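Local coordinates for concanavalin B (PDB 6CAF), which is a chitinase-like seed protein of glycoside hydrolase family 18 that may act as a carbohydrate-binding protein, at residues Q93-Q98 / L135-E140; Q202-D207 / S239-D244; N231-W236 / T282-I287. All blocks are in the same frame, centred on the assembly; numbering follows the deposited sequence. Where two conformers were deposited one is given.

Interaction 1 of 3, residues Q93-Q98 / L135-E140; sequences QIKECQ and LSERRE
In the outer helical layer of the GH18 TIM barrel, Lys95 of helix 91-99 and Glu137 of the loop that follows helix 120-135 meet in a surface salt bridge. The lysine is fully stretched, and its ammonium NZ comes to 3.3 Å from Glu137 OE1, a weak hydrogen bond within the ion pair. The only other close approach is that of Lys95 CE to Glu137 OE1, 3.8 Å. The backbones are well apart, with Lys95 CA 11.4 Å from Glu137 CA, and the gap is spanned by the side chains alone. Glu137 reaches in from a left-handed backbone conformation (phi 53°), with its CG trans to its own carbonyl carbon (chi1 -70°), and its side chain slants across the end of the lysine. The stronger partner of NZ is the carbonyl O of Lys145, and it also pairs with Glu91 OE2, one helical turn earlier, so the bridge to Glu137 is one of several interactions sharing the ammonium. Glu137 is in turn tied to Val146 through the backbone. The bridge thus joins helix 91-99 to the loop leading from helix 120-135 toward strand 150-154.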
# COMPACT_ATOMS: atom_id res chain seq x y z
N GLN A 93 -6.16 12.24 14.17
CA GLN A 93 -5.93 10.81 14.23
C GLN A 93 -4.66 10.42 13.48
O GLN A 93 -3.88 9.58 13.93
CB GLN A 93 -7.13 10.01 13.71
CG GLN A 93 -8.34 10.12 14.61
CD GLN A 93 -9.56 9.43 14.06
OE1 GLN A 93 -9.55 8.21 13.81
NE2 GLN A 93 -10.64 10.19 13.90
N ILE A 94 -4.45 11.06 12.33
CA ILE A 94 -3.24 10.81 11.58
C ILE A 94 -2.01 11.18 12.42
O ILE A 94 -1.04 10.44 12.52
CB ILE A 94 -3.27 11.62 10.27
CG1 ILE A 94 -4.30 11.01 9.34
CG2 ILE A 94 -1.89 11.67 9.62
CD1 ILE A 94 -4.69 11.90 8.18
N LYS A 95 -2.06 12.36 13.03
CA LYS A 95 -0.92 12.83 13.79
C LYS A 95 -0.67 11.95 15.01
O LYS A 95 0.49 11.67 15.32
CB LYS A 95 -1.10 14.29 14.17
CG LYS A 95 -0.92 15.17 12.93
CD LYS A 95 -1.17 16.64 13.15
CE LYS A 95 -0.72 17.42 11.93
NZ LYS A 95 -1.03 18.85 12.09
N GLU A 96 -1.73 11.43 15.66
CA GLU A 96 -1.50 10.50 16.78
C GLU A 96 -0.93 9.18 16.30
O GLU A 96 -0.04 8.61 16.95
CB GLU A 96 -2.72 10.25 17.71
CG GLU A 96 -4.09 9.94 17.10
CD GLU A 96 -5.22 10.05 18.13
OE1 GLU A 96 -4.95 10.58 19.23
OE2 GLU A 96 -6.39 9.62 17.88
N CYS A 97 -1.41 8.70 15.15
CA CYS A 97 -0.79 7.51 14.55
C CYS A 97 0.70 7.72 14.39
O CYS A 97 1.51 6.84 14.72
CB CYS A 97 -1.41 7.24 13.17
SG CYS A 97 -3.11 6.63 13.16
N GLN A 98 1.06 8.85 13.80
CA GLN A 98 2.46 9.11 13.52
C GLN A 98 3.31 9.22 14.79
O GLN A 98 4.44 8.76 14.85
CB GLN A 98 2.59 10.37 12.67
CG GLN A 98 2.02 10.20 11.28
CD GLN A 98 2.07 11.48 10.48
OE1 GLN A 98 1.67 12.55 10.96
NE2 GLN A 98 2.53 11.38 9.26
N LEU A 135 1.86 16.20 1.97
CA LEU A 135 3.17 15.74 2.38
C LEU A 135 4.02 16.75 3.13
O LEU A 135 5.16 16.42 3.49
CB LEU A 135 3.97 15.21 1.18
CG LEU A 135 3.35 14.02 0.44
CD1 LEU A 135 4.08 13.77 -0.86
CD2 LEU A 135 3.40 12.75 1.31
N SER A 136 3.51 17.96 3.36
CA SER A 136 4.38 19.02 3.85
C SER A 136 3.80 19.97 4.86
O SER A 136 4.50 20.89 5.27
CB SER A 136 4.85 19.84 2.65
OG SER A 136 3.75 20.47 2.00
N GLU A 137 2.56 19.75 5.25
CA GLU A 137 1.79 20.70 6.06
C GLU A 137 1.76 22.13 5.47
O GLU A 137 1.60 23.10 6.19
CB GLU A 137 2.33 20.74 7.50
CG GLU A 137 2.07 19.51 8.31
CD GLU A 137 2.42 19.67 9.78
OE1 GLU A 137 1.57 20.17 10.55
OE2 GLU A 137 3.53 19.27 10.14
N ARG A 138 1.90 22.26 4.16
CA ARG A 138 2.02 23.58 3.54
C ARG A 138 0.67 24.29 3.48
O ARG A 138 0.60 25.51 3.70
CB ARG A 138 2.64 23.44 2.15
CG ARG A 138 2.85 24.74 1.36
CD ARG A 138 3.74 25.74 2.07
NE ARG A 138 3.89 26.98 1.31
CZ ARG A 138 2.96 27.93 1.24
NH1 ARG A 138 1.83 27.79 1.90
NH2 ARG A 138 3.17 29.04 0.52
N ARG A 139 -0.37 23.54 3.13
CA ARG A 139 -1.73 24.06 3.09
C ARG A 139 -2.70 23.06 3.65
O ARG A 139 -2.43 21.87 3.68
CB ARG A 139 -2.14 24.32 1.65
CG ARG A 139 -1.37 25.44 0.99
CD ARG A 139 -1.93 25.73 -0.38
NE ARG A 139 -1.20 26.83 -0.99
CZ ARG A 139 -1.20 27.12 -2.28
NH1 ARG A 139 -1.86 26.36 -3.13
NH2 ARG A 139 -0.50 28.17 -2.72
N GLU A 140 -3.87 23.55 4.05
CA GLU A 140 -5.00 22.71 4.42
C GLU A 140 -5.42 21.95 3.19
O GLU A 140 -5.75 22.54 2.16
CB GLU A 140 -6.18 23.60 4.87
CG GLU A 140 -5.89 24.45 6.08
CD GLU A 140 -5.89 23.67 7.37
OE1 GLU A 140 -6.41 22.55 7.36
OE2 GLU A 140 -5.39 24.18 8.39

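Interaction 2 of 3, residues Q202-D207 / S239-D244; sequences QTRHFD and SVYPRD
Arg204 and Tyr241 form the close-packed part of this contact, a cation-pi stack between two loops. The guanidinium lies flat on one face of the phenol ring, its plane turned by only 12° and CZ 4.0 Å from the ring centroid. The arginine is extended from CG to NE, so the two side chains run alongside each other in the same direction. CD and NE rest against the tyrosine's methylene, NE lying 3.4 Å from Tyr241 CB. On the opposite ring face, in the conformer described, Arg243 NH1 stands over the ring centre and bonds to Val240 O at 2.8 Å; this second layer is less certain because Arg243 was modelled twice. The phenol would then lie between two cationic groups, whose nearest nitrogens, Arg204 NH2 and Arg243 NH1, are 7.0 Å apart.

The rest is looser. Gln202 NE2 reaches Ser239 O at 3.2 Å in a weak, bent bond (126° at the hydrogen). Deeper in, a water donates to Phe206 O at 2.9 Å and to Tyr241 O at 2.8 Å, bridging the two backbones; Tyr241 O is the carbonyl of the cis peptide to Pro242. Both segments are alpha-to-beta loops of the TIM barrel, leading from helices 198-202 and 227-239 into the adjacent parallel strands 208-212 and 247-252, at the end of the barrel remote from that where GH18 catalytic sites lie.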
# COMPACT_ATOMS: atom_id res chain seq x y z
N GLN A 202 10.61 0.09 -12.84
CA GLN A 202 11.94 0.07 -13.44
C GLN A 202 12.72 1.35 -13.21
O GLN A 202 13.94 1.35 -13.42
CB GLN A 202 11.83 -0.26 -14.92
CG GLN A 202 11.46 -1.72 -15.17
CD GLN A 202 12.51 -2.68 -14.64
OE1 GLN A 202 13.65 -2.59 -15.03
NE2 GLN A 202 12.12 -3.57 -13.73
N THR A 203 12.08 2.43 -12.74
CA THR A 203 12.84 3.65 -12.38
C THR A 203 13.69 3.46 -11.12
O THR A 203 14.56 4.29 -10.84
CB THR A 203 11.92 4.86 -12.08
OG1 THR A 203 11.20 4.64 -10.87
CG2 THR A 203 11.00 5.21 -13.23
N ARG A 204 13.38 2.44 -10.33
CA ARG A 204 14.04 2.20 -9.05
C ARG A 204 13.75 3.25 -7.99
O ARG A 204 14.40 3.26 -6.94
CB ARG A 204 15.56 1.99 -9.22
CG ARG A 204 15.85 0.99 -10.31
CD ARG A 204 17.32 0.66 -10.43
NE ARG A 204 17.52 -0.28 -11.53
CZ ARG A 204 18.67 -0.79 -11.90
NH1 ARG A 204 19.76 -0.53 -11.23
NH2 ARG A 204 18.71 -1.56 -12.97
N HIS A 205 12.72 4.08 -8.21
CA HIS A 205 12.41 5.11 -7.23
C HIS A 205 11.52 4.67 -6.11
O HIS A 205 11.48 5.36 -5.09
CB HIS A 205 11.70 6.33 -7.83
CG HIS A 205 12.46 7.08 -8.84
ND1 HIS A 205 13.81 7.29 -8.75
CD2 HIS A 205 12.06 7.72 -9.97
CE1 HIS A 205 14.21 8.00 -9.77
NE2 HIS A 205 13.16 8.33 -10.50
N PHE A 206 10.81 3.55 -6.25
CA PHE A 206 10.00 3.11 -5.14
C PHE A 206 10.86 2.61 -3.99
O PHE A 206 11.78 1.82 -4.17
CB PHE A 206 9.01 2.01 -5.53
CG PHE A 206 7.90 2.44 -6.44
CD1 PHE A 206 6.96 3.36 -6.02
CD2 PHE A 206 7.76 1.90 -7.71
CE1 PHE A 206 5.91 3.73 -6.83
CE2 PHE A 206 6.71 2.28 -8.53
CZ PHE A 206 5.78 3.18 -8.08
N ASP A 207 10.50 3.05 -2.79
CA ASP A 207 11.07 2.50 -1.57
C ASP A 207 10.59 1.09 -1.26
O ASP A 207 11.37 0.26 -0.77
CB ASP A 207 10.76 3.42 -0.38
CG ASP A 207 11.37 4.80 -0.54
OD1 ASP A 207 12.59 4.88 -0.28
OD2 ASP A 207 10.62 5.73 -0.91
N SER A 239 13.41 -8.48 -10.65
CA SER A 239 12.66 -7.36 -11.32
C SER A 239 12.90 -6.04 -10.45
O SER A 239 12.91 -4.94 -11.00
CB SER A 239 11.15 -7.69 -11.42
OG SER A 239 10.76 -8.26 -12.67
N VAL A 240 12.93 -6.12 -9.20
CA VAL A 240 12.96 -4.94 -8.37
C VAL A 240 14.37 -4.67 -7.88
O VAL A 240 14.98 -5.48 -7.16
CB VAL A 240 12.02 -5.08 -7.14
CG1 VAL A 240 12.20 -3.90 -6.19
CG2 VAL A 240 10.59 -5.24 -7.59
N TYR A 241 14.88 -3.51 -8.31
CA TYR A 241 16.12 -2.97 -7.82
C TYR A 241 15.78 -1.73 -7.02
O TYR A 241 14.78 -1.07 -7.30
CB TYR A 241 17.00 -2.54 -8.99
CG TYR A 241 17.42 -3.63 -9.94
CD1 TYR A 241 16.59 -4.04 -10.99
CD2 TYR A 241 18.69 -4.18 -9.90
CE1 TYR A 241 16.97 -5.04 -11.88
CE2 TYR A 241 19.10 -5.16 -10.82
CZ TYR A 241 18.24 -5.58 -11.80
OH TYR A 241 18.62 -6.56 -12.68
N PRO A 242 16.62 -1.35 -6.05
CA PRO A 242 17.83 -2.06 -5.62
C PRO A 242 17.54 -3.30 -4.81
O PRO A 242 16.37 -3.56 -4.46
CB PRO A 242 18.54 -1.01 -4.76
CG PRO A 242 17.42 -0.23 -4.17
CD PRO A 242 16.37 -0.16 -5.23
N ARG A 243 18.58 -4.06 -4.48
CA ARG A 243 18.42 -5.32 -3.77
C ARG A 243 18.41 -5.10 -2.25
O ARG A 243 19.19 -5.67 -1.50
CB ARG A 243 19.51 -6.32 -4.19
CG ARG A 243 19.68 -6.56 -5.70
CD ARG A 243 18.40 -6.74 -6.51
NE ARG A 243 18.67 -7.45 -7.77
CZ ARG A 243 17.87 -7.47 -8.82
NH1 ARG A 243 16.76 -6.80 -8.82
NH2 ARG A 243 18.18 -8.19 -9.89
N ASP A 244 17.47 -4.29 -1.82
CA ASP A 244 17.29 -3.92 -0.43
C ASP A 244 16.10 -4.69 0.16
O ASP A 244 15.40 -5.43 -0.53
CB ASP A 244 17.03 -2.40 -0.32
CG ASP A 244 18.22 -1.53 -0.65
OD1 ASP A 244 19.37 -1.99 -0.68
OD2 ASP A 244 17.98 -0.31 -0.85
O HOH W 1 12.39 -0.19 -6.15

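Interaction 3 of 3, residues N231-W236 / T282-I287; sequences NAWLSW and TRYAGI
Trp233 reaches Tyr284 with the benzo edge of its indole, and the contact between them is apolar and buried. Trp233 CZ2 lies 3.9 Å from Tyr284 CB and equally near the tyrosine's CA, while the neighbouring CH2 is 4.0 Å from Tyr284 CD1. The indole presents its rim to the tyrosine backbone, and its CH2 comes up to the edge of the phenol, near the plane of that ring; the side chains cross at about a right angle without stacking. Trp233 CG is trans to the backbone N (chi1 177°), which lets the far end of the indole reach strand 284-290. Leu247 and Leu249 of strand 247-252 also touch it.

Backbone packing adds to this, Trp233 CZ2 lying 4.4 Å from the carbonyl C of Arg283. Within segment 282-287 itself, the amide N of Gly286 sits 3.5 Å above the centre of the Tyr284 ring.

Polar groups find their partners elsewhere: Trp233 NE1 bonds to Pro278 O, Tyr284 OH to Thr30 OG1, and Arg283 turns its guanidinium to backbone carbonyls that include Asp244 O and Thr237 O. Within the helix, Ser235 OG donates to Asn231 O at 3.1 Å, on the other face of that carbonyl from Ser235 N. An alanine in place of Trp233 would remove the indole and is likely to open a gap beside Tyr284 and the two leucines and to leave Pro278 O without this donor.

A helix laid on the barrel wall, with an aromatic side chain filling the seam between helix and strands, is the layered packing of a TIM barrel; here the indole lies over neighbouring strands 247-252 and 284-290, and on its other flank strand 284-290 pairs with strand 31-36 and closes the ring.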
# COMPACT_ATOMS: atom_id res chain seq x y z
N ASN A 231 7.84 -18.97 -6.82
CA ASN A 231 8.41 -18.60 -8.10
C ASN A 231 8.14 -17.14 -8.45
O ASN A 231 9.02 -16.46 -8.99
CB ASN A 231 7.87 -19.50 -9.19
CG ASN A 231 8.52 -19.19 -10.49
OD1 ASN A 231 9.72 -19.42 -10.66
ND2 ASN A 231 7.75 -18.63 -11.40
N ALA A 232 6.95 -16.67 -8.14
CA ALA A 232 6.61 -15.29 -8.41
C ALA A 232 7.47 -14.37 -7.53
O ALA A 232 7.96 -13.34 -7.98
CB ALA A 232 5.12 -15.05 -8.24
N TRP A 233 7.62 -14.72 -6.25
CA TRP A 233 8.50 -13.96 -5.39
C TRP A 233 9.90 -13.89 -6.00
O TRP A 233 10.50 -12.81 -6.09
CB TRP A 233 8.54 -14.58 -4.00
CG TRP A 233 9.47 -13.90 -3.07
CD1 TRP A 233 10.78 -14.15 -2.93
CD2 TRP A 233 9.18 -12.79 -2.21
NE1 TRP A 233 11.34 -13.30 -2.01
CE2 TRP A 233 10.37 -12.46 -1.56
CE3 TRP A 233 8.02 -12.08 -1.91
CZ2 TRP A 233 10.44 -11.42 -0.62
CZ3 TRP A 233 8.09 -11.06 -1.00
CH2 TRP A 233 9.29 -10.75 -0.36
N LEU A 234 10.43 -15.03 -6.41
CA LEU A 234 11.71 -15.05 -7.08
C LEU A 234 11.76 -14.07 -8.25
O LEU A 234 12.71 -13.29 -8.39
CB LEU A 234 12.04 -16.47 -7.55
CG LEU A 234 13.36 -16.66 -8.28
CD1 LEU A 234 14.54 -16.24 -7.41
CD2 LEU A 234 13.53 -18.08 -8.78
N SER A 235 10.75 -14.13 -9.10
CA SER A 235 10.70 -13.22 -10.25
C SER A 235 10.78 -11.76 -9.81
O SER A 235 11.48 -10.95 -10.42
CB SER A 235 9.44 -13.48 -11.04
OG SER A 235 9.39 -14.80 -11.54
N TRP A 236 10.05 -11.41 -8.76
CA TRP A 236 10.04 -10.05 -8.24
C TRP A 236 11.40 -9.67 -7.65
O TRP A 236 11.81 -8.50 -7.77
CB TRP A 236 8.89 -9.84 -7.24
CG TRP A 236 7.62 -9.64 -7.98
CD1 TRP A 236 6.67 -10.57 -8.26
CD2 TRP A 236 7.21 -8.44 -8.63
NE1 TRP A 236 5.68 -10.01 -9.02
CE2 TRP A 236 5.99 -8.71 -9.27
CE3 TRP A 236 7.75 -7.16 -8.73
CZ2 TRP A 236 5.30 -7.75 -10.00
CZ3 TRP A 236 7.08 -6.22 -9.47
CH2 TRP A 236 5.87 -6.51 -10.09
N THR A 282 17.48 -10.93 2.75
CA THR A 282 17.87 -9.63 2.26
C THR A 282 16.75 -8.83 1.62
O THR A 282 16.87 -7.63 1.55
CB THR A 282 19.03 -9.71 1.26
OG1 THR A 282 18.66 -10.59 0.20
CG2 THR A 282 20.28 -10.26 1.95
N ARG A 283 15.67 -9.46 1.18
CA ARG A 283 14.66 -8.75 0.41
C ARG A 283 13.32 -8.63 1.11
O ARG A 283 12.54 -7.75 0.78
CB ARG A 283 14.45 -9.40 -0.96
CG ARG A 283 15.72 -9.45 -1.79
CD ARG A 283 16.34 -8.10 -2.08
NE ARG A 283 15.42 -7.17 -2.69
CZ ARG A 283 15.14 -7.16 -3.99
NH1 ARG A 283 15.71 -8.03 -4.82
NH2 ARG A 283 14.27 -6.29 -4.48
N TYR A 284 12.99 -9.56 2.03
CA TYR A 284 11.67 -9.60 2.62
C TYR A 284 11.53 -8.55 3.72
O TYR A 284 12.27 -8.57 4.72
CB TYR A 284 11.39 -10.98 3.18
CG TYR A 284 10.19 -11.09 4.07
CD1 TYR A 284 8.91 -11.13 3.56
CD2 TYR A 284 10.33 -11.13 5.44
CE1 TYR A 284 7.80 -11.20 4.39
CE2 TYR A 284 9.24 -11.20 6.27
CZ TYR A 284 7.99 -11.25 5.75
OH TYR A 284 6.88 -11.32 6.57
N ALA A 285 10.54 -7.67 3.56
CA ALA A 285 10.25 -6.64 4.53
C ALA A 285 9.02 -6.92 5.38
O ALA A 285 8.88 -6.39 6.49
CB ALA A 285 10.08 -5.31 3.82
N GLY A 286 8.08 -7.71 4.86
CA GLY A 286 6.85 -7.93 5.61
C GLY A 286 5.68 -8.20 4.70
O GLY A 286 5.83 -8.68 3.56
N ILE A 287 4.51 -7.89 5.23
CA ILE A 287 3.28 -8.18 4.53
C ILE A 287 2.36 -6.97 4.59
O ILE A 287 2.48 -6.12 5.49
CB ILE A 287 2.56 -9.41 5.10
CG1 ILE A 287 2.10 -9.20 6.51
CG2 ILE A 287 3.43 -10.66 4.99
CD1 ILE A 287 1.25 -10.34 7.07

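Interactions 2 and 3 adjoin, their centres about 12 Å apart, and their segments alternate along the chain. Arg283 of interaction 3 joins them: its NE lies 2.8 Å from Asp244 O and its NH2 2.9 Å from Val240 O, both probable hydrogen bonds. The loop carrying Tyr241 is thereby tied to the start of strand 284-290. Interaction 1 stands apart, its centre about 27 Å from that of interaction 2 and about 31 Å from that of interaction 3, which lies on the opposite side of the chain's centre. Interactions 1 and 2 belong to the outer layer and its loops, while interaction 3 joins an outer helix to the barrel wall; ligand sites of TIM-barrel proteins lie at the C-terminal strand ends.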